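Local coordinates for protein ftsY (Mycoplasma mycoides, PDB 1ZU4) that is the NG-domain fragment of the SRP receptor FtsY, an SRP54-type helical bundle joined to a P-loop NTPase-type domain, at residues K9-S14 and V306-G311; I235-G240 and D265-G270; K23-K28 and E38-V43. All blocks are in the same frame, centred on the assembly; numbering follows the deposited sequence.

Interaction 1: K9-S14 and V306-G311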
# COMPACT_ATOMS: atom_id res chain seq x y z
N LYS A 9 14.90 -4.23 6.30
CA LYS A 9 14.96 -5.27 5.25
C LYS A 9 14.14 -4.84 4.03
O LYS A 9 14.55 -5.06 2.89
CB LYS A 9 14.48 -6.63 5.79
CG LYS A 9 15.47 -7.31 6.77
CD LYS A 9 14.74 -7.87 8.00
CE LYS A 9 15.72 -8.14 9.19
NZ LYS A 9 15.04 -8.74 10.41
N ALA A 10 13.00 -4.21 4.29
CA ALA A 10 12.12 -3.72 3.23
C ALA A 10 12.79 -2.69 2.32
O ALA A 10 12.55 -2.67 1.14
CB ALA A 10 10.89 -3.10 3.84
N MET A 11 13.60 -1.82 2.90
CA MET A 11 14.15 -0.68 2.20
C MET A 11 15.59 -0.92 1.84
O MET A 11 16.24 -0.02 1.35
CB MET A 11 13.99 0.58 3.06
CG MET A 11 12.54 0.80 3.53
SD MET A 11 11.38 1.20 2.21
CE MET A 11 12.13 2.71 1.52
N LEU A 12 16.09 -2.14 2.05
CA LEU A 12 17.51 -2.39 1.78
C LEU A 12 17.94 -2.08 0.35
O LEU A 12 18.97 -1.41 0.16
CB LEU A 12 17.85 -3.84 2.14
CG LEU A 12 19.29 -4.29 2.18
CD1 LEU A 12 20.09 -3.44 3.18
CD2 LEU A 12 19.26 -5.76 2.60
N LYS A 13 17.21 -2.58 -0.65
CA LYS A 13 17.62 -2.41 -2.03
C LYS A 13 17.45 -0.95 -2.47
O LYS A 13 18.31 -0.43 -3.16
CB LYS A 13 16.81 -3.28 -3.00
CG LYS A 13 17.16 -4.75 -3.04
CD LYS A 13 16.59 -5.37 -4.31
CE LYS A 13 16.90 -6.85 -4.37
NZ LYS A 13 15.96 -7.65 -3.54
N SER A 14 16.33 -0.30 -2.10
CA SER A 14 16.11 1.08 -2.55
C SER A 14 17.08 2.05 -1.86
O SER A 14 17.53 3.04 -2.46
CB SER A 14 14.63 1.50 -2.34
OG SER A 14 14.25 1.30 -1.00
N VAL A 306 13.22 7.54 6.43
CA VAL A 306 14.45 7.30 7.22
C VAL A 306 15.20 6.02 6.77
O VAL A 306 16.42 6.03 6.61
CB VAL A 306 14.12 7.31 8.75
CG1 VAL A 306 15.23 6.68 9.57
CG2 VAL A 306 13.85 8.76 9.20
N HIS A 307 14.47 4.94 6.55
CA HIS A 307 15.10 3.70 6.09
C HIS A 307 15.57 3.77 4.61
O HIS A 307 16.61 3.19 4.22
CB HIS A 307 14.19 2.49 6.39
CG HIS A 307 14.05 2.23 7.87
ND1 HIS A 307 15.05 1.63 8.61
CD2 HIS A 307 13.07 2.54 8.75
CE1 HIS A 307 14.66 1.55 9.87
NE2 HIS A 307 13.46 2.09 9.98
N LEU A 308 14.84 4.53 3.80
CA LEU A 308 15.28 4.82 2.40
C LEU A 308 16.58 5.57 2.43
O LEU A 308 17.45 5.36 1.57
CB LEU A 308 14.26 5.71 1.66
CG LEU A 308 14.62 6.18 0.23
CD1 LEU A 308 15.03 4.98 -0.68
CD2 LEU A 308 13.43 6.93 -0.34
N SER A 309 16.72 6.42 3.44
CA SER A 309 17.86 7.31 3.60
C SER A 309 19.03 6.74 4.39
O SER A 309 20.05 7.41 4.52
CB SER A 309 17.38 8.59 4.28
OG SER A 309 16.44 9.23 3.42
N SER A 310 18.89 5.50 4.88
CA SER A 310 19.79 4.93 5.88
C SER A 310 21.21 4.80 5.40
O SER A 310 22.15 4.97 6.20
CB SER A 310 19.29 3.57 6.38
OG SER A 310 19.14 2.66 5.31
N GLY A 311 21.36 4.57 4.09
CA GLY A 311 22.67 4.39 3.48
C GLY A 311 23.52 5.65 3.44
O GLY A 311 24.75 5.56 3.33

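Interaction 2: I235-G240 and D265-G270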
# COMPACT_ATOMS: atom_id res chain seq x y z
N ILE A 235 -0.85 -2.21 -4.70
CA ILE A 235 0.08 -1.86 -5.73
C ILE A 235 1.33 -2.63 -5.43
O ILE A 235 1.86 -2.51 -4.33
CB ILE A 235 0.41 -0.35 -5.71
CG1 ILE A 235 -0.86 0.48 -5.97
CG2 ILE A 235 1.47 -0.06 -6.75
CD1 ILE A 235 -0.67 1.99 -5.84
N ASP A 236 1.79 -3.38 -6.42
CA ASP A 236 3.14 -3.99 -6.45
C ASP A 236 4.30 -3.02 -6.74
O ASP A 236 4.53 -2.59 -7.91
CB ASP A 236 3.13 -5.10 -7.55
CG ASP A 236 4.37 -5.97 -7.54
OD1 ASP A 236 5.45 -5.60 -7.02
OD2 ASP A 236 4.25 -7.08 -8.10
N ALA A 237 5.08 -2.71 -5.69
CA ALA A 237 6.19 -1.75 -5.84
C ALA A 237 7.23 -2.12 -6.93
O ALA A 237 7.87 -1.23 -7.54
CB ALA A 237 6.87 -1.49 -4.52
N THR A 238 7.42 -3.42 -7.17
CA THR A 238 8.38 -3.82 -8.20
C THR A 238 7.99 -3.37 -9.61
O THR A 238 8.81 -3.47 -10.52
CB THR A 238 8.70 -5.35 -8.20
OG1 THR A 238 7.58 -6.07 -8.71
CG2 THR A 238 8.99 -5.83 -6.78
N THR A 239 6.77 -2.87 -9.78
CA THR A 239 6.31 -2.41 -11.08
C THR A 239 6.59 -0.95 -11.30
O THR A 239 6.55 -0.49 -12.43
CB THR A 239 4.83 -2.70 -11.37
OG1 THR A 239 3.99 -2.13 -10.34
CG2 THR A 239 4.62 -4.20 -11.46
N GLY A 240 6.96 -0.24 -10.24
CA GLY A 240 7.39 1.13 -10.37
C GLY A 240 6.29 2.03 -10.86
O GLY A 240 5.13 1.82 -10.57
N ASP A 265 10.59 -4.75 -0.54
CA ASP A 265 11.88 -5.45 -0.41
C ASP A 265 12.59 -5.79 -1.73
O ASP A 265 13.83 -5.91 -1.76
CB ASP A 265 11.74 -6.72 0.45
CG ASP A 265 10.84 -7.77 -0.19
OD1 ASP A 265 9.75 -7.42 -0.67
OD2 ASP A 265 11.18 -8.98 -0.18
N SER A 266 11.81 -5.94 -2.80
CA SER A 266 12.28 -6.40 -4.10
C SER A 266 12.49 -5.21 -5.05
O SER A 266 12.94 -5.37 -6.19
CB SER A 266 11.25 -7.38 -4.73
OG SER A 266 10.78 -8.35 -3.80
N THR A 267 12.18 -4.02 -4.54
CA THR A 267 12.17 -2.77 -5.29
C THR A 267 13.47 -1.98 -5.04
O THR A 267 13.83 -1.72 -3.88
CB THR A 267 10.95 -1.93 -4.84
OG1 THR A 267 9.75 -2.69 -5.05
CG2 THR A 267 10.86 -0.64 -5.57
N SER A 268 14.13 -1.59 -6.13
CA SER A 268 15.35 -0.78 -6.08
C SER A 268 15.12 0.72 -6.20
O SER A 268 16.02 1.48 -5.93
CB SER A 268 16.35 -1.25 -7.14
OG SER A 268 16.96 -2.49 -6.76
N LYS A 269 13.91 1.15 -6.56
CA LYS A 269 13.66 2.58 -6.73
C LYS A 269 12.68 3.14 -5.72
O LYS A 269 11.45 3.04 -5.90
CB LYS A 269 13.14 2.87 -8.15
CG LYS A 269 14.09 2.36 -9.26
CD LYS A 269 15.57 2.70 -8.97
CE LYS A 269 16.46 2.33 -10.15
NZ LYS A 269 15.83 2.86 -11.39
N GLY A 270 13.22 3.78 -4.68
CA GLY A 270 12.39 4.21 -3.55
C GLY A 270 11.55 5.46 -3.70
O GLY A 270 10.95 5.92 -2.74

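Interaction 3: K23-K28 and E38-V43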
# COMPACT_ATOMS: atom_id res chain seq x y z
N LYS A 23 26.18 9.26 -2.58
CA LYS A 23 27.62 9.20 -2.28
C LYS A 23 28.46 9.73 -3.44
O LYS A 23 29.41 10.47 -3.23
CB LYS A 23 28.05 7.79 -1.83
CG LYS A 23 27.50 7.45 -0.43
CD LYS A 23 27.57 5.95 -0.10
CE LYS A 23 27.28 5.77 1.38
NZ LYS A 23 27.54 4.39 1.80
N LYS A 24 28.10 9.36 -4.65
CA LYS A 24 28.64 10.00 -5.83
C LYS A 24 28.48 11.54 -5.81
O LYS A 24 29.41 12.28 -6.10
CB LYS A 24 27.96 9.39 -7.06
CG LYS A 24 28.53 9.89 -8.38
CD LYS A 24 28.51 8.81 -9.48
CE LYS A 24 29.19 9.38 -10.74
NZ LYS A 24 30.54 9.97 -10.38
N LEU A 25 27.30 12.02 -5.42
CA LEU A 25 27.03 13.46 -5.36
C LEU A 25 27.96 14.19 -4.38
O LEU A 25 28.44 15.29 -4.67
CB LEU A 25 25.56 13.71 -5.01
CG LEU A 25 24.97 15.09 -5.23
CD1 LEU A 25 24.99 15.40 -6.72
CD2 LEU A 25 23.54 15.20 -4.68
N SER A 26 28.24 13.55 -3.24
CA SER A 26 29.13 14.12 -2.21
C SER A 26 30.59 14.40 -2.65
O SER A 26 31.23 15.31 -2.11
CB SER A 26 29.16 13.22 -0.97
OG SER A 26 29.92 12.06 -1.25
N LYS A 27 31.10 13.61 -3.60
CA LYS A 27 32.54 13.61 -3.92
C LYS A 27 32.96 14.85 -4.70
O LYS A 27 34.05 15.39 -4.47
CB LYS A 27 32.96 12.31 -4.64
CG LYS A 27 32.85 11.06 -3.74
CD LYS A 27 33.40 9.80 -4.45
CE LYS A 27 33.39 8.60 -3.50
NZ LYS A 27 34.55 7.63 -3.78
N LYS A 28 32.11 15.30 -5.61
CA LYS A 28 32.34 16.58 -6.29
C LYS A 28 31.56 17.74 -5.63
O LYS A 28 31.40 18.82 -6.24
CB LYS A 28 32.06 16.45 -7.79
CG LYS A 28 33.21 15.75 -8.58
CD LYS A 28 32.69 14.81 -9.70
CE LYS A 28 32.28 15.55 -11.00
NZ LYS A 28 33.44 16.13 -11.77
N GLU A 38 21.05 21.12 -9.86
CA GLU A 38 20.86 20.36 -11.09
C GLU A 38 21.29 18.92 -10.91
O GLU A 38 20.64 18.01 -11.41
CB GLU A 38 21.66 20.96 -12.25
CG GLU A 38 21.25 22.33 -12.67
CD GLU A 38 22.26 22.93 -13.64
OE1 GLU A 38 22.88 22.16 -14.42
OE2 GLU A 38 22.44 24.17 -13.61
N GLU A 39 22.42 18.73 -10.21
CA GLU A 39 22.95 17.40 -9.95
C GLU A 39 22.01 16.69 -9.00
O GLU A 39 21.73 15.54 -9.20
CB GLU A 39 24.35 17.44 -9.30
CG GLU A 39 25.47 18.06 -10.14
CD GLU A 39 25.81 17.29 -11.39
OE1 GLU A 39 25.50 16.08 -11.49
OE2 GLU A 39 26.38 17.92 -12.31
N LEU A 40 21.54 17.38 -7.96
CA LEU A 40 20.63 16.73 -7.02
C LEU A 40 19.35 16.29 -7.72
O LEU A 40 18.84 15.16 -7.50
CB LEU A 40 20.33 17.65 -5.84
CG LEU A 40 19.18 17.19 -4.91
CD1 LEU A 40 19.62 16.01 -4.09
CD2 LEU A 40 18.73 18.34 -3.99
N GLU A 41 18.85 17.16 -8.60
CA GLU A 41 17.60 16.89 -9.32
C GLU A 41 17.75 15.66 -10.17
O GLU A 41 16.85 14.84 -10.24
CB GLU A 41 17.20 18.13 -10.15
CG GLU A 41 16.48 19.15 -9.30
CD GLU A 41 16.41 20.55 -9.89
OE1 GLU A 41 16.73 20.79 -11.08
OE2 GLU A 41 16.04 21.42 -9.12
N ASP A 42 18.92 15.49 -10.77
CA ASP A 42 19.20 14.26 -11.50
C ASP A 42 19.18 12.99 -10.63
O ASP A 42 18.58 11.99 -10.99
CB ASP A 42 20.47 14.37 -12.34
CG ASP A 42 20.56 13.25 -13.32
OD1 ASP A 42 19.67 13.16 -14.19
OD2 ASP A 42 21.49 12.42 -13.22
N VAL A 43 19.77 13.05 -9.46
CA VAL A 43 19.61 11.95 -8.51
C VAL A 43 18.14 11.70 -8.13
O VAL A 43 17.72 10.56 -8.09
CB VAL A 43 20.43 12.21 -7.27
CG1 VAL A 43 20.10 11.19 -6.16
CG2 VAL A 43 21.93 12.26 -7.60

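Interaction 1: K9-S14 and V306-G311
The C-terminal end of helix 301-308 lies against the kink that splits the N-terminal helical segment, where Met11 meets His307 and Leu308. Met11 breaks helical geometry after helix 7-10 and also takes the N-cap position of helix 12-27, so its side chain leaves from the joint itself. Near the backbone, Met11 CG rests 3.7 Å from His307 CB, the two side chains crossing at about a right angle. With chi2 (-68°) and chi3 (-59°) both bent, the thioether curls round and sets Met11 CE 3.7 Å from Leu308 CB. In an NG-type receptor this joins the last helix of the chain to the helices that lead into the bundle, 292 residues earlier in sequence.

About one turn on from Met11, Ser14 is met by a single branch of Leu308, whose CD1 approaches Ser14 O at 3.6 Å and Ser14 OG at 3.8 Å. These are van der Waals approaches; Ser14 OG makes a weak bond back to Met11 O within the first turn of helix 12-27. The imidazole of His307 turns away from Met11, and its NE2 is hydrogen-bonded to Gln303 OE1. Ser310 OG donates to His307 O over 2.8 Å. Phe18 packs on Leu308, while Met264 touches both Met11 and Ser14.

Interaction 2: I235-G240 and D265-G270
Ala237 and Thr238, in the 3-10 turn after strand 230-236, meet Ser266 and Thr267 in the loop that follows strand 258-262. The contact is made by small groups. Ala237 CB faces Thr267 OG1 at 3.2 Å, and Thr267 CG2 lies 3.6 Å from Ala237 O, so the two branches of Thr267 lie side by side against Ala237, OG1 at its methyl and CG2 at its carbonyl oxygen. Beside this, the methyl of Thr238 presses on the neighbouring serine: Thr238 CG2 to Ser266 CB is 3.4 Å, tighter than an ordinary carbon contact.

Polar approaches across the gap do not become bonds. Thr267 OG1 is only 3.2 Å from Thr238 N, but the angle is poor, and this hydroxyl is hydrogen-bonded to Lys263 O instead. The amide of Thr238 turns to Asp236 OD1 in an Asx turn (2.9 Å, N-H...acceptor angle 138°). Thr238 OG1, held between the backbone N and the carbonyl carbon (chi1 72°), donates to the same Asp236 OD1 at 2.8 Å. Both donors come from one face of the carboxylate plane, well out of it. The amide and hydroxyl of Thr239 likewise both bond to Asp236 O, giving the turn a second double grip.

The loop partner starts at the last residue of the sequence Thr262-Lys263-Met264-Asp265, matching the TKxD element of SRP-type GTPase domains. Asp265 O receives Lys13 NZ from helix 12-27, and Gly270 O bonds to Tyr304 OH. Asp236 thus takes four bonds from within its own turn, and the loop bonds to Lys263, Lys13 and Tyr304, which leaves the touch between the two to methyls, one methylene, the Ala237 carbonyl and one hydroxyl already engaged with Lys263.

Interaction 3: K23-K28 and E38-V43
Leu25 of helix 12-27 spreads its two methyls over Glu39, Leu40 and Val43 of helix 34-46, and it carries the whole contact for its segment. Glu39 comes first. Its CB takes the closest touch, 3.4 Å from Leu25 CD1, so it is the aliphatic base of this exposed residue that covers the leucine; beyond CB the chain bends at chi2 (-65°).

Leu40 follows, with its backbone as much as its side chain. Leu25 CD2 stands 4.0 Å from Leu40 CA and equally far from Leu40 CD1, the two leucines meeting at a slant. CG of Leu25 lies anti to the backbone N (chi1 -165°), beside the carbonyl carbon, and its two methyls divide between Glu39 and Leu40.

Val43, one turn on from Glu39, ends the run: its CG2 lies 4.4 Å from Leu25 CD2, a looser touch. Leu25 therefore has one methyl on the outer, solvent-facing residue and the other against two buried ones. The interface is wholly apolar, although its surroundings are rich in lysine and glutamate. Ser26 OG is occupied on its own helix, donating to Lys23 O at 2.6 Å.

The two helices are successive and form a helical hairpin of the SRP54-type bundle; over 23-27 and 38-43 the axes approach to 10.7 Å and run nearly antiparallel, at 169°. Val43 also packs on Phe18 and Ile22, with Asp21 beside them, so the contact between the two helices continues toward the start of helix 12-27, while Glu41 OE2 bonds to Ser58 OG and ties helix 34-46 to helix 51-64.

Interactions 1 and 3 both use helix 12-27: its first turn packs on the C-terminal helix, its C-terminal end, through Leu25, on helix 34-46. Interaction 1 is the most buried, with a methionine and a leucine at its centre; interactions 2 and 3 each include exposed residues. Interaction 2 belongs to loops at the ends of sheet strands and is surrounded by turn hydrogen bonds, whereas interaction 3 is purely aliphatic and lies far out in the bundle. Interactions 1 and 2 touch directly, Ser14 and Lys13 of helix 12-27 and Leu308 of the last helix packing on the 265-270 loop; interactions 2 and 3 do not touch.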